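Local coordinates for protein glutathione S-transferase domain (Xanthobacter autotrophicus, PDB 4HZ2) that binds glutathione and probably acts as a glutathione transferase, working as a dimer, at residues W101-G106 with T110-W115; C34-Q39 with L183-H188; A128-L133 with A148-R153; A90-F95 with A179-F184. All blocks are in the same frame, centred on the assembly; numbering follows the deposited sequence. Where two conformers were deposited one is given.

Interaction 1: W101-G106 with T110-W115; sequences WLPPPG and TRVHEW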
loop_
_atom_site.group_PDB
_atom_site.type_symbol
_atom_site.label_atom_id
_atom_site.label_comp_id
_atom_site.label_asym_id
_atom_site.label_seq_id
_atom_site.Cartn_x
_atom_site.Cartn_y
_atom_site.Cartn_z
ATOM N N TRP B 101 -9.692 -4.177 -17.397
ATOM C CA TRP B 101 -9.644 -3.602 -16.026
ATOM C C TRP B 101 -8.231 -3.121 -15.645
ATOM O O TRP B 101 -8.051 -2.459 -14.602
ATOM C CB TRP B 101 -10.136 -4.621 -14.979
ATOM C CG TRP B 101 -11.611 -4.785 -15.061
ATOM C CD1 TRP B 101 -12.321 -5.760 -15.743
ATOM C CD2 TRP B 101 -12.580 -3.904 -14.497
ATOM N NE1 TRP B 101 -13.668 -5.530 -15.608
ATOM C CE2 TRP B 101 -13.855 -4.393 -14.857
ATOM C CE3 TRP B 101 -12.488 -2.752 -13.707
ATOM C CZ2 TRP B 101 -15.031 -3.772 -14.447
ATOM C CZ3 TRP B 101 -13.656 -2.131 -13.298
ATOM C CH2 TRP B 101 -14.916 -2.651 -13.661
ATOM N N LEU B 102 -7.215 -3.497 -16.441
ATOM C CA LEU B 102 -5.844 -3.079 -16.136
ATOM C C LEU B 102 -5.120 -2.602 -17.391
ATOM O O LEU B 102 -4.832 -3.415 -18.283
ATOM C CB LEU B 102 -5.044 -4.209 -15.495
ATOM C CG LEU B 102 -3.650 -3.831 -14.982
ATOM C CD1 LEU B 102 -3.670 -2.722 -13.907
ATOM C CD2 LEU B 102 -2.931 -5.050 -14.436
ATOM N N PRO B 103 -4.831 -1.289 -17.478
ATOM C CA PRO B 103 -4.091 -0.809 -18.642
ATOM C C PRO B 103 -2.711 -1.460 -18.716
ATOM O O PRO B 103 -2.160 -1.865 -17.689
ATOM C CB PRO B 103 -3.925 0.709 -18.389
ATOM C CG PRO B 103 -4.928 1.038 -17.356
ATOM C CD PRO B 103 -5.210 -0.206 -16.560
ATOM N N PRO B 104 -2.109 -1.462 -19.907
ATOM C CA PRO B 104 -0.750 -1.957 -20.047
ATOM C C PRO B 104 0.254 -0.972 -19.446
ATOM O O PRO B 104 -0.090 0.190 -19.156
ATOM C CB PRO B 104 -0.560 -2.012 -21.562
ATOM C CG PRO B 104 -1.439 -0.897 -22.079
ATOM C CD PRO B 104 -2.633 -0.870 -21.151
ATOM N N PRO B 105 1.489 -1.425 -19.233
ATOM C CA PRO B 105 2.500 -0.514 -18.688
ATOM C C PRO B 105 2.551 0.792 -19.468
ATOM O O PRO B 105 2.375 0.813 -20.700
ATOM C CB PRO B 105 3.791 -1.328 -18.805
ATOM C CG PRO B 105 3.318 -2.748 -18.631
ATOM C CD PRO B 105 1.998 -2.803 -19.371
ATOM N N GLY B 106 2.763 1.877 -18.731
ATOM C CA GLY B 106 2.745 3.225 -19.290
ATOM C C GLY B 106 2.021 4.110 -18.302
ATOM O O GLY B 106 1.729 3.682 -17.174
ATOM N N THR B 110 0.575 3.345 -14.503
ATOM C CA THR B 110 1.183 4.040 -13.373
ATOM C C THR B 110 0.144 4.811 -12.554
ATOM O O THR B 110 0.185 4.801 -11.303
ATOM C CB THR B 110 2.315 4.939 -13.833
ATOM O OG1 THR B 110 3.399 4.098 -14.216
ATOM C CG2 THR B 110 2.786 5.865 -12.713
ATOM N N ARG B 111 -0.793 5.466 -13.244
ATOM C CA ARG B 111 -1.882 6.146 -12.521
ATOM C C ARG B 111 -2.693 5.161 -11.692
ATOM O O ARG B 111 -3.084 5.470 -10.551
ATOM C CB ARG B 111 -2.797 6.939 -13.450
ATOM C CG ARG B 111 -2.078 8.085 -14.137
ATOM C CD ARG B 111 -1.526 9.065 -13.120
ATOM N NE ARG B 111 -1.024 10.269 -13.778
ATOM C CZ ARG B 111 -0.010 10.993 -13.319
ATOM N NH1 ARG B 111 0.581 10.624 -12.190
ATOM N NH2 ARG B 111 0.389 12.081 -13.988
ATOM N N VAL B 112 -2.935 3.963 -12.254
ATOM C CA VAL B 112 -3.607 2.925 -11.482
ATOM C C VAL B 112 -2.782 2.577 -10.218
ATOM O O VAL B 112 -3.315 2.515 -9.106
ATOM C CB VAL B 112 -3.863 1.631 -12.299
ATOM C CG1 VAL B 112 -4.285 0.501 -11.352
ATOM C CG2 VAL B 112 -4.926 1.856 -13.357
ATOM N N HIS B 113 -1.483 2.300 -10.383
ATOM C CA HIS B 113 -0.627 1.989 -9.228
ATOM C C HIS B 113 -0.720 3.052 -8.163
ATOM O O HIS B 113 -0.786 2.724 -6.978
ATOM C CB HIS B 113 0.843 1.815 -9.637
ATOM C CG HIS B 113 1.073 0.649 -10.538
ATOM N ND1 HIS B 113 2.076 0.628 -11.481
ATOM C CD2 HIS B 113 0.476 -0.581 -10.594
ATOM C CE1 HIS B 113 2.068 -0.545 -12.105
ATOM N NE2 HIS B 113 1.099 -1.286 -11.601
ATOM N N GLU B 114 -0.672 4.322 -8.581
ATOM C CA GLU B 114 -0.732 5.436 -7.612
ATOM C C GLU B 114 -1.982 5.362 -6.748
ATOM O O GLU B 114 -1.910 5.489 -5.521
ATOM C CB GLU B 114 -0.647 6.787 -8.324
ATOM C CG GLU B 114 0.684 7.011 -8.997
ATOM C CD GLU B 114 0.703 8.307 -9.778
ATOM O OE1 GLU B 114 -0.408 8.857 -10.003
ATOM O OE2 GLU B 114 1.803 8.758 -10.185
ATOM N N TRP B 115 -3.134 5.147 -7.376
ATOM C CA TRP B 115 -4.366 5.030 -6.601
ATOM C C TRP B 115 -4.347 3.795 -5.686
ATOM O O TRP B 115 -4.906 3.839 -4.579
ATOM C CB TRP B 115 -5.608 5.003 -7.506
ATOM C CG TRP B 115 -5.901 6.291 -8.133
ATOM C CD1 TRP B 115 -5.935 6.575 -9.483
ATOM C CD2 TRP B 115 -6.333 7.492 -7.460
ATOM N NE1 TRP B 115 -6.293 7.908 -9.677
ATOM C CE2 TRP B 115 -6.590 8.461 -8.455
ATOM C CE3 TRP B 115 -6.539 7.831 -6.114
ATOM C CZ2 TRP B 115 -6.971 9.771 -8.143
ATOM C CZ3 TRP B 115 -6.958 9.148 -5.798
ATOM C CH2 TRP B 115 -7.173 10.090 -6.825
HETATM O O HOH W 1 3.791 1.707 -15.883
#
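Val112 meets the proline-rich linker with both of its methyls. Val112 CG2 lies 3.8 Å from Pro103 CD, and Val112 CG1 approaches Leu102 CD1 at 4.2 Å. The two branches are divided in this way because CG1 stands anti to the backbone N of Val112 (chi1 168°), leaving CG2 beside that nitrogen and facing the proline. Polar contact is made at the other end of the linker, where Gly106 is the N-cap of helix 107-137. Its carbonyl O accepts the first-turn bond from Thr110 N at 2.9 Å, a nearly straight bond with an N-H...O angle of 164°. A water takes a hydrogen bond from Gly106 N at 3.0 Å and also bonds to Thr110 OG1 at 2.9 Å, tying cap to helix a second time. Thr110 OG1 is further bonded to His94 of the second subunit, so this helix start also takes part in the dimer interface. Farther out, Pro103 O is held by Arg109. Leu102 and Val112 both pack on Ile178 of helix 178-187, and Leu102 also reaches Leu93 and Ala96, so the Leu102 end of the interdomain linker is packed among helices 88-96, 107-137 and 178-187.

Interaction 2: C34-Q39 with L183-H188; sequences CWKAAQ and LFAYTH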
loop_
_atom_site.group_PDB
_atom_site.type_symbol
_atom_site.label_atom_id
_atom_site.label_comp_id
_atom_site.label_asym_id
_atom_site.label_seq_id
_atom_site.Cartn_x
_atom_site.Cartn_y
_atom_site.Cartn_z
ATOM N N CYS B 34 -11.666 -8.369 1.023
ATOM C CA CYS B 34 -12.064 -9.668 0.483
ATOM C C CYS B 34 -13.019 -9.486 -0.692
ATOM O O CYS B 34 -12.931 -10.228 -1.676
ATOM C CB CYS B 34 -12.694 -10.512 1.596
ATOM S SG CYS B 34 -11.446 -10.916 2.873
ATOM N N TRP B 35 -13.900 -8.482 -0.611
ATOM C CA TRP B 35 -14.752 -8.134 -1.736
ATOM C C TRP B 35 -13.915 -7.870 -3.015
ATOM O O TRP B 35 -14.335 -8.254 -4.122
ATOM C CB TRP B 35 -15.665 -6.933 -1.388
ATOM C CG TRP B 35 -16.448 -6.395 -2.534
ATOM C CD1 TRP B 35 -17.745 -6.714 -2.886
ATOM C CD2 TRP B 35 -16.003 -5.417 -3.488
ATOM N NE1 TRP B 35 -18.116 -6.005 -4.012
ATOM C CE2 TRP B 35 -17.070 -5.195 -4.392
ATOM C CE3 TRP B 35 -14.797 -4.718 -3.677
ATOM C CZ2 TRP B 35 -16.970 -4.297 -5.459
ATOM C CZ3 TRP B 35 -14.700 -3.823 -4.742
ATOM C CH2 TRP B 35 -15.784 -3.619 -5.615
ATOM N N LYS B 36 -12.761 -7.190 -2.882
ATOM C CA LYS B 36 -11.923 -6.892 -4.060
ATOM C C LYS B 36 -11.595 -8.189 -4.793
ATOM O O LYS B 36 -11.663 -8.254 -6.029
ATOM C CB LYS B 36 -10.591 -6.228 -3.693
ATOM C CG LYS B 36 -10.740 -4.823 -3.080
ATOM C CD LYS B 36 -9.430 -4.386 -2.445
ATOM C CE LYS B 36 -9.492 -3.068 -1.698
ATOM N NZ LYS B 36 -8.172 -2.773 -1.062
ATOM N N ALA B 37 -11.200 -9.196 -4.013
ATOM C CA ALA B 37 -10.768 -10.462 -4.598
ATOM C C ALA B 37 -11.954 -11.153 -5.278
ATOM O O ALA B 37 -11.845 -11.575 -6.441
ATOM C CB ALA B 37 -10.128 -11.400 -3.560
ATOM N N ALA B 38 -13.077 -11.292 -4.570
ATOM C CA ALA B 38 -14.246 -11.938 -5.170
ATOM C C ALA B 38 -14.707 -11.176 -6.420
ATOM O O ALA B 38 -15.067 -11.788 -7.455
ATOM C CB ALA B 38 -15.385 -12.076 -4.166
ATOM N N GLN B 39 -14.725 -9.849 -6.329
ATOM C CA GLN B 39 -15.237 -9.060 -7.423
ATOM C C GLN B 39 -14.385 -9.180 -8.682
ATOM O O GLN B 39 -14.931 -9.311 -9.790
ATOM C CB GLN B 39 -15.319 -7.582 -6.996
ATOM C CG GLN B 39 -15.930 -6.655 -8.034
ATOM C CD GLN B 39 -17.408 -6.962 -8.280
ATOM O OE1 GLN B 39 -18.319 -6.463 -7.570
ATOM N NE2 GLN B 39 -17.662 -7.779 -9.284
ATOM N N LEU B 183 -10.829 1.441 -4.609
ATOM C CA LEU B 183 -11.356 2.513 -3.744
ATOM C C LEU B 183 -12.866 2.383 -3.520
ATOM O O LEU B 183 -13.402 2.906 -2.525
ATOM C CB LEU B 183 -10.955 3.901 -4.266
ATOM C CG LEU B 183 -9.476 4.201 -3.916
ATOM C CD1 LEU B 183 -8.791 5.104 -4.927
ATOM C CD2 LEU B 183 -9.305 4.728 -2.493
ATOM N N PHE B 184 -13.549 1.664 -4.412
ATOM C CA PHE B 184 -14.979 1.437 -4.247
ATOM C C PHE B 184 -15.243 0.485 -3.075
ATOM O O PHE B 184 -16.237 0.630 -2.349
ATOM C CB PHE B 184 -15.577 0.900 -5.537
ATOM C CG PHE B 184 -17.059 0.644 -5.485
ATOM C CD1 PHE B 184 -17.958 1.632 -5.879
ATOM C CD2 PHE B 184 -17.567 -0.611 -5.071
ATOM C CE1 PHE B 184 -19.318 1.380 -5.891
ATOM C CE2 PHE B 184 -18.929 -0.855 -5.080
ATOM C CZ PHE B 184 -19.804 0.150 -5.476
ATOM N N ALA B 185 -14.332 -0.478 -2.887
ATOM C CA ALA B 185 -14.508 -1.563 -1.918
ATOM C C ALA B 185 -15.043 -1.055 -0.578
ATOM O O ALA B 185 -16.049 -1.552 -0.084
ATOM C CB ALA B 185 -13.182 -2.316 -1.735
ATOM N N TYR B 186 -14.352 -0.091 0.032
ATOM C CA TYR B 186 -14.845 0.488 1.284
ATOM C C TYR B 186 -15.639 1.773 1.109
ATOM O O TYR B 186 -16.516 2.068 1.924
ATOM C CB TYR B 186 -13.691 0.707 2.275
ATOM C CG TYR B 186 -13.166 -0.609 2.798
ATOM C CD1 TYR B 186 -13.841 -1.307 3.801
ATOM C CD2 TYR B 186 -12.008 -1.157 2.278
ATOM C CE1 TYR B 186 -13.352 -2.505 4.305
ATOM C CE2 TYR B 186 -11.519 -2.359 2.760
ATOM C CZ TYR B 186 -12.203 -3.026 3.764
ATOM O OH TYR B 186 -11.716 -4.225 4.241
ATOM N N THR B 187 -15.343 2.543 0.059
ATOM C CA THR B 187 -16.015 3.847 -0.078
ATOM C C THR B 187 -17.510 3.652 -0.252
ATOM O O THR B 187 -18.309 4.473 0.252
ATOM C CB THR B 187 -15.429 4.711 -1.218
ATOM O OG1 THR B 187 -14.014 4.846 -1.025
ATOM C CG2 THR B 187 -16.034 6.122 -1.204
ATOM N N HIS B 188 -17.926 2.597 -0.954
ATOM C CA HIS B 188 -19.382 2.410 -1.172
ATOM C C HIS B 188 -20.137 2.153 0.127
ATOM O O HIS B 188 -21.344 2.358 0.194
ATOM C CB HIS B 188 -19.725 1.377 -2.267
ATOM C CG HIS B 188 -19.736 -0.061 -1.828
ATOM N ND1 HIS B 188 -18.576 -0.786 -1.602
ATOM C CD2 HIS B 188 -20.766 -0.938 -1.674
ATOM C CE1 HIS B 188 -18.897 -2.043 -1.311
ATOM N NE2 HIS B 188 -20.219 -2.159 -1.336
#
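The interface between the thioredoxin-like domain and the helical domain of the GST fold is built from helix 32-43 and helix 178-187, whose local axes pass 9.3 Å apart at 131°. The Trp35 indole bridges them: CE3 lies 3.5 Å from Ala185 CB, and CH2 reaches Phe184 CD2 at 3.5 Å, the two six-membered rings being inclined at 35°. With CG anti to the backbone N (chi1 173°), the indole of Trp35 extends to the other helix, with Gln39 CB over one ring face, and its NE1 donates to Asn217 O. Without the indole, as with an alanine here, Asn217 O is likely to lose its N-H donor and a gap to open beside Phe184 and Ala185. His188 completes the aromatic cluster; its ND1 donates to Phe184 O at 2.8 Å. Lys36 runs extended past Ala185, its CG 3.7 Å from Ala185 CB, to a salt bridge with Glu119. Tyr186 touches glutathione and bonds to Asn33 N, so this buried domain interface, characteristic of GSTs, borders the glutathione site.

Interaction 3: A128-L133 with A148-R153; sequences AVARYL and ADCATR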
loop_
_atom_site.group_PDB
_atom_site.type_symbol
_atom_site.label_atom_id
_atom_site.label_comp_id
_atom_site.label_asym_id
_atom_site.label_seq_id
_atom_site.Cartn_x
_atom_site.Cartn_y
_atom_site.Cartn_z
ATOM N N ALA B 128 -11.768 1.851 6.272
ATOM C CA ALA B 128 -12.058 0.461 6.577
ATOM C C ALA B 128 -12.020 0.257 8.089
ATOM O O ALA B 128 -12.884 -0.413 8.663
ATOM C CB ALA B 128 -11.059 -0.438 5.890
ATOM N N VAL B 129 -11.014 0.833 8.739
ATOM C CA VAL B 129 -10.868 0.671 10.179
ATOM C C VAL B 129 -12.038 1.282 10.968
ATOM O O VAL B 129 -12.576 0.639 11.877
ATOM C CB VAL B 129 -9.507 1.197 10.665
ATOM C CG1 VAL B 129 -9.417 1.161 12.193
ATOM C CG2 VAL B 129 -8.389 0.375 10.016
ATOM N N ALA B 130 -12.449 2.505 10.626
ATOM C CA ALA B 130 -13.589 3.119 11.316
ATOM C C ALA B 130 -14.871 2.296 11.126
ATOM O O ALA B 130 -15.639 2.098 12.069
ATOM C CB ALA B 130 -13.813 4.558 10.852
ATOM N N ARG B 131 -15.103 1.814 9.908
ATOM C CA ARG B 131 -16.255 0.924 9.652
ATOM C C ARG B 131 -16.182 -0.352 10.524
ATOM O O ARG B 131 -17.184 -0.799 11.102
ATOM C CB ARG B 131 -16.377 0.575 8.169
ATOM C CG ARG B 131 -17.295 -0.621 7.863
ATOM C CD ARG B 131 -17.491 -0.667 6.359
ATOM N NE ARG B 131 -18.323 -1.742 5.817
ATOM C CZ ARG B 131 -17.876 -2.954 5.509
ATOM N NH1 ARG B 131 -16.604 -3.271 5.786
ATOM N NH2 ARG B 131 -18.697 -3.854 4.941
ATOM N N TYR B 132 -14.982 -0.921 10.628
ATOM C CA TYR B 132 -14.766 -2.104 11.438
ATOM C C TYR B 132 -15.073 -1.853 12.922
ATOM O O TYR B 132 -15.848 -2.576 13.560
ATOM C CB TYR B 132 -13.338 -2.594 11.254
ATOM C CG TYR B 132 -13.054 -3.881 11.979
ATOM C CD1 TYR B 132 -13.552 -5.089 11.502
ATOM C CD2 TYR B 132 -12.306 -3.893 13.142
ATOM C CE1 TYR B 132 -13.296 -6.273 12.167
ATOM C CE2 TYR B 132 -12.052 -5.068 13.817
ATOM C CZ TYR B 132 -12.547 -6.254 13.323
ATOM O OH TYR B 132 -12.288 -7.422 13.991
ATOM N N LEU B 133 -14.523 -0.761 13.456
ATOM C CA LEU B 133 -14.701 -0.462 14.874
ATOM C C LEU B 133 -16.133 -0.045 15.215
ATOM O O LEU B 133 -16.646 -0.458 16.245
ATOM C CB LEU B 133 -13.712 0.603 15.360
ATOM C CG LEU B 133 -12.225 0.265 15.198
ATOM C CD1 LEU B 133 -11.362 1.463 15.578
ATOM C CD2 LEU B 133 -11.827 -0.972 16.009
ATOM N N ALA B 148 -11.220 9.585 16.188
ATOM C CA ALA B 148 -11.192 10.999 15.820
ATOM C C ALA B 148 -10.150 11.216 14.730
ATOM O O ALA B 148 -10.365 11.972 13.772
ATOM C CB ALA B 148 -10.882 11.862 17.035
ATOM N N ASP B 149 -9.014 10.544 14.880
ATOM C CA ASP B 149 -7.973 10.573 13.877
ATOM C C ASP B 149 -8.489 10.002 12.559
ATOM O O ASP B 149 -8.237 10.564 11.487
ATOM C CB ASP B 149 -6.779 9.758 14.361
ATOM C CG ASP B 149 -5.559 9.937 13.477
ATOM O OD1 ASP B 149 -5.047 11.077 13.390
ATOM O OD2 ASP B 149 -5.120 8.937 12.863
ATOM N N CYS B 150 -9.218 8.885 12.642
ATOM C CA CYS B 150 -9.834 8.278 11.461
ATOM C C CYS B 150 -10.772 9.218 10.763
ATOM O O CYS B 150 -10.788 9.292 9.537
ATOM C CB CYS B 150 -10.646 7.048 11.834
ATOM S SG CYS B 150 -9.652 5.557 11.900
ATOM N N ALA B 151 -11.590 9.908 11.542
ATOM C CA ALA B 151 -12.563 10.807 10.958
ATOM C C ALA B 151 -11.829 11.888 10.176
ATOM O O ALA B 151 -12.179 12.194 9.035
ATOM C CB ALA B 151 -13.458 11.398 12.032
ATOM N N THR B 152 -10.797 12.460 10.778
ATOM C CA THR B 152 -10.028 13.523 10.122
ATOM C C THR B 152 -9.281 13.024 8.883
ATOM O O THR B 152 -9.384 13.605 7.789
ATOM C CB THR B 152 -9.052 14.166 11.137
ATOM O OG1 THR B 152 -9.813 14.676 12.257
ATOM C CG2 THR B 152 -8.252 15.289 10.482
ATOM N N ARG B 153 -8.598 11.884 9.016
ATOM C CA ARG B 153 -7.746 11.438 7.921
ATOM C C ARG B 153 -8.569 10.763 6.823
ATOM O O ARG B 153 -8.236 10.865 5.631
ATOM C CB ARG B 153 -6.622 10.539 8.443
ATOM C CG ARG B 153 -5.642 11.295 9.349
ATOM C CD ARG B 153 -4.568 10.329 9.825
ATOM N NE ARG B 153 -3.529 10.997 10.595
ATOM C CZ ARG B 153 -2.529 11.693 10.060
ATOM N NH1 ARG B 153 -2.416 11.815 8.738
ATOM N NH2 ARG B 153 -1.636 12.268 10.854
#
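Ala130 and Cys150 face each other across two helices of the all-helical domain, each directing its CB at the opposite backbone. The two CB atoms come to 4.1 Å, and the CA atoms of the same pair are 6.4 Å apart, an approach that two such small side chains permit. The sulfur of Cys150 does not continue along this line. It stands anti to its own carbonyl carbon, beside the backbone N (chi1 -86°), and this rotation carries SG toward Val129, where it meets the CG1 methyl at 4.4 Å, a looser contact than that of the CB pair. Cys150 thus serves both neighbours, its CB meeting Ala130 and its SG the branched side chain one residue earlier. No hydrogen bond links the two segments, and the junction is wholly apolar. Around it, Ala130 also touches Leu147 and Val129 touches Arg146, extending the seam along helix 144-165. Beside the contact, Asp149 and Arg153 form a salt bridge one turn apart, Arg153 NE lying 3.2 Å from Asp149 OD1 and meeting it on the syn side of the carboxylate, while both side chains lean on Tyr126 of helix 107-137. Close packing of helix 107-137 against helix 144-165, the first two long helices after the interdomain linker, is typical of the C-terminal helical domain of glutathione transferases.

Interaction 4: A90-F95 with A179-F184; sequences AILLHF and ADLALF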
loop_
_atom_site.group_PDB
_atom_site.type_symbol
_atom_site.label_atom_id
_atom_site.label_comp_id
_atom_site.label_asym_id
_atom_site.label_seq_id
_atom_site.Cartn_x
_atom_site.Cartn_y
_atom_site.Cartn_z
ATOM N N ALA B 90 -2.739 -6.661 -4.811
ATOM C CA ALA B 90 -1.923 -7.568 -5.663
ATOM C C ALA B 90 -2.824 -8.580 -6.344
ATOM O O ALA B 90 -2.596 -8.930 -7.499
ATOM C CB ALA B 90 -0.848 -8.290 -4.832
ATOM N N ILE B 91 -3.867 -9.034 -5.652
ATOM C CA ILE B 91 -4.849 -9.957 -6.277
ATOM C C ILE B 91 -5.602 -9.240 -7.418
ATOM O O ILE B 91 -5.842 -9.796 -8.495
ATOM C CB ILE B 91 -5.816 -10.513 -5.222
ATOM C CG1 ILE B 91 -5.047 -11.462 -4.293
ATOM C CG2 ILE B 91 -7.011 -11.240 -5.863
ATOM C CD1 ILE B 91 -5.720 -11.729 -2.959
ATOM N N LEU B 92 -5.948 -7.965 -7.213
ATOM C CA LEU B 92 -6.566 -7.209 -8.295
ATOM C C LEU B 92 -5.635 -7.126 -9.496
ATOM O O LEU B 92 -6.061 -7.338 -10.623
ATOM C CB LEU B 92 -6.885 -5.770 -7.860
ATOM C CG LEU B 92 -8.092 -5.507 -6.919
ATOM C CD1 LEU B 92 -8.156 -4.055 -6.396
ATOM C CD2 LEU B 92 -9.428 -5.975 -7.560
ATOM N N LEU B 93 -4.369 -6.802 -9.259
ATOM C CA LEU B 93 -3.385 -6.718 -10.340
ATOM C C LEU B 93 -3.168 -8.055 -11.022
ATOM O O LEU B 93 -2.918 -8.101 -12.214
ATOM C CB LEU B 93 -2.048 -6.171 -9.814
ATOM C CG LEU B 93 -2.021 -4.669 -9.501
ATOM C CD1 LEU B 93 -0.840 -4.370 -8.572
ATOM C CD2 LEU B 93 -1.896 -3.904 -10.820
ATOM N N HIS B 94 -3.270 -9.139 -10.273
ATOM C CA HIS B 94 -2.908 -10.433 -10.851
ATOM C C HIS B 94 -3.965 -10.891 -11.858
ATOM O O HIS B 94 -3.647 -11.345 -12.991
ATOM C CB HIS B 94 -2.797 -11.481 -9.726
ATOM C CG HIS B 94 -2.468 -12.847 -10.228
ATOM N ND1 HIS B 94 -1.171 -13.246 -10.472
ATOM C CD2 HIS B 94 -3.265 -13.896 -10.566
ATOM C CE1 HIS B 94 -1.178 -14.500 -10.911
ATOM N NE2 HIS B 94 -2.435 -14.911 -10.997
ATOM N N PHE B 95 -5.225 -10.834 -11.420
ATOM C CA PHE B 95 -6.344 -11.264 -12.270
ATOM C C PHE B 95 -6.810 -10.266 -13.321
ATOM O O PHE B 95 -7.429 -10.658 -14.304
ATOM C CB PHE B 95 -7.509 -11.747 -11.413
ATOM C CG PHE B 95 -7.176 -12.995 -10.653
ATOM C CD1 PHE B 95 -6.804 -12.916 -9.315
ATOM C CD2 PHE B 95 -7.142 -14.238 -11.302
ATOM C CE1 PHE B 95 -6.446 -14.042 -8.607
ATOM C CE2 PHE B 95 -6.783 -15.388 -10.592
ATOM C CZ PHE B 95 -6.460 -15.286 -9.227
ATOM N N ALA B 179 -8.312 0.529 -10.266
ATOM C CA ALA B 179 -8.215 1.641 -9.311
ATOM C C ALA B 179 -9.609 1.979 -8.763
ATOM O O ALA B 179 -9.776 2.150 -7.545
ATOM C CB ALA B 179 -7.580 2.845 -9.965
ATOM N N ASP B 180 -10.621 2.054 -9.644
ATOM C CA ASP B 180 -11.981 2.306 -9.159
ATOM C C ASP B 180 -12.437 1.189 -8.224
ATOM O O ASP B 180 -13.045 1.442 -7.189
ATOM C CB ASP B 180 -12.986 2.511 -10.294
ATOM C CG ASP B 180 -12.536 3.569 -11.270
ATOM O OD1 ASP B 180 -12.688 4.799 -10.992
ATOM O OD2 ASP B 180 -11.944 3.203 -12.301
ATOM N N LEU B 181 -12.185 -0.071 -8.600
ATOM C CA LEU B 181 -12.585 -1.188 -7.738
ATOM C C LEU B 181 -11.933 -1.088 -6.344
ATOM O O LEU B 181 -12.622 -1.251 -5.332
ATOM C CB LEU B 181 -12.239 -2.546 -8.379
ATOM C CG LEU B 181 -12.896 -2.902 -9.720
ATOM C CD1 LEU B 181 -12.535 -4.324 -10.181
ATOM C CD2 LEU B 181 -14.415 -2.742 -9.617
ATOM N N ALA B 182 -10.622 -0.810 -6.307
ATOM C CA ALA B 182 -9.900 -0.783 -5.049
ATOM C C ALA B 182 -10.473 0.262 -4.089
ATOM O O ALA B 182 -10.581 0.001 -2.895
ATOM C CB ALA B 182 -8.400 -0.556 -5.237
ATOM N N LEU B 183 -10.829 1.441 -4.609
ATOM C CA LEU B 183 -11.356 2.513 -3.744
ATOM C C LEU B 183 -12.866 2.383 -3.520
ATOM O O LEU B 183 -13.402 2.906 -2.525
ATOM C CB LEU B 183 -10.955 3.901 -4.266
ATOM C CG LEU B 183 -9.476 4.201 -3.916
ATOM C CD1 LEU B 183 -8.791 5.104 -4.927
ATOM C CD2 LEU B 183 -9.305 4.728 -2.493
ATOM N N PHE B 184 -13.549 1.664 -4.412
ATOM C CA PHE B 184 -14.979 1.437 -4.247
ATOM C C PHE B 184 -15.243 0.485 -3.075
ATOM O O PHE B 184 -16.237 0.630 -2.349
ATOM C CB PHE B 184 -15.577 0.900 -5.537
ATOM C CG PHE B 184 -17.059 0.644 -5.485
ATOM C CD1 PHE B 184 -17.958 1.632 -5.879
ATOM C CD2 PHE B 184 -17.567 -0.611 -5.071
ATOM C CE1 PHE B 184 -19.318 1.380 -5.891
ATOM C CE2 PHE B 184 -18.929 -0.855 -5.080
ATOM C CZ PHE B 184 -19.804 0.150 -5.476
#
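Leu92 supplies the whole of one side of this contact, which joins helix 88-96 of the thioredoxin-like domain to helix 178-187 of the all-helical domain in the GST fold. The interaction across the segments is purely apolar, with no hydrogen bond between them. The leucine's two methyls are shared between consecutive residues of the partner helix: CD1 rests against Ala182, and Leu92 CD2 approaches Leu181 CD1 more loosely at 4.4 Å. With CG beside the backbone N (chi1 -75°), the methyl fork of Leu92 is directed at the partner helix. The backbones remain well separated, the nearest CA atoms being those of Leu92 and Ala182 at 7.9 Å, the gap being filled by the leucine side chain together with Ala182 and Leu181. Further packing encloses the three residues: Ile40 of helix 32-43 touches Leu92, Leu43 and Trp101 touch Leu181, and Leu116 of helix 107-137 touches Ala182. Polar bonds lie at the start of the second helix, where Asp180 OD2 accepts from Thr177 N, consistent with the N-capping box of GSTs, and Asp180 OD1 from both Trp206 NE1 and Leu171 N. At the centre of the contact, Leu92 CD1 is 3.7 Å from Ala182 CB and 3.9 Å from Ala182 CA.

Helix 178-187 connects most of the set: interactions 2 and 4 share Leu183 and Phe184, their centres 8 Å apart, and Leu92 CD2 of interaction 4 lies 3.5 Å from Lys36 O of interaction 2. Interaction 1 adjoins interaction 4 through Trp101 CZ3 and Leu181 CG, 3.7 Å apart, and both reach the second subunit. Interaction 3, on the far part of helix 107-137, meets interaction 2 where Tyr186 CE1 packs 3.5 Å from Ala128 CB. Interaction 2 is next to the ligand, the side chain of Lys36 lying about 5 Å from glutathione; the side chains of Leu92 and Val129 are each about 8 Å from it, and that of Thr110 about 12 Å.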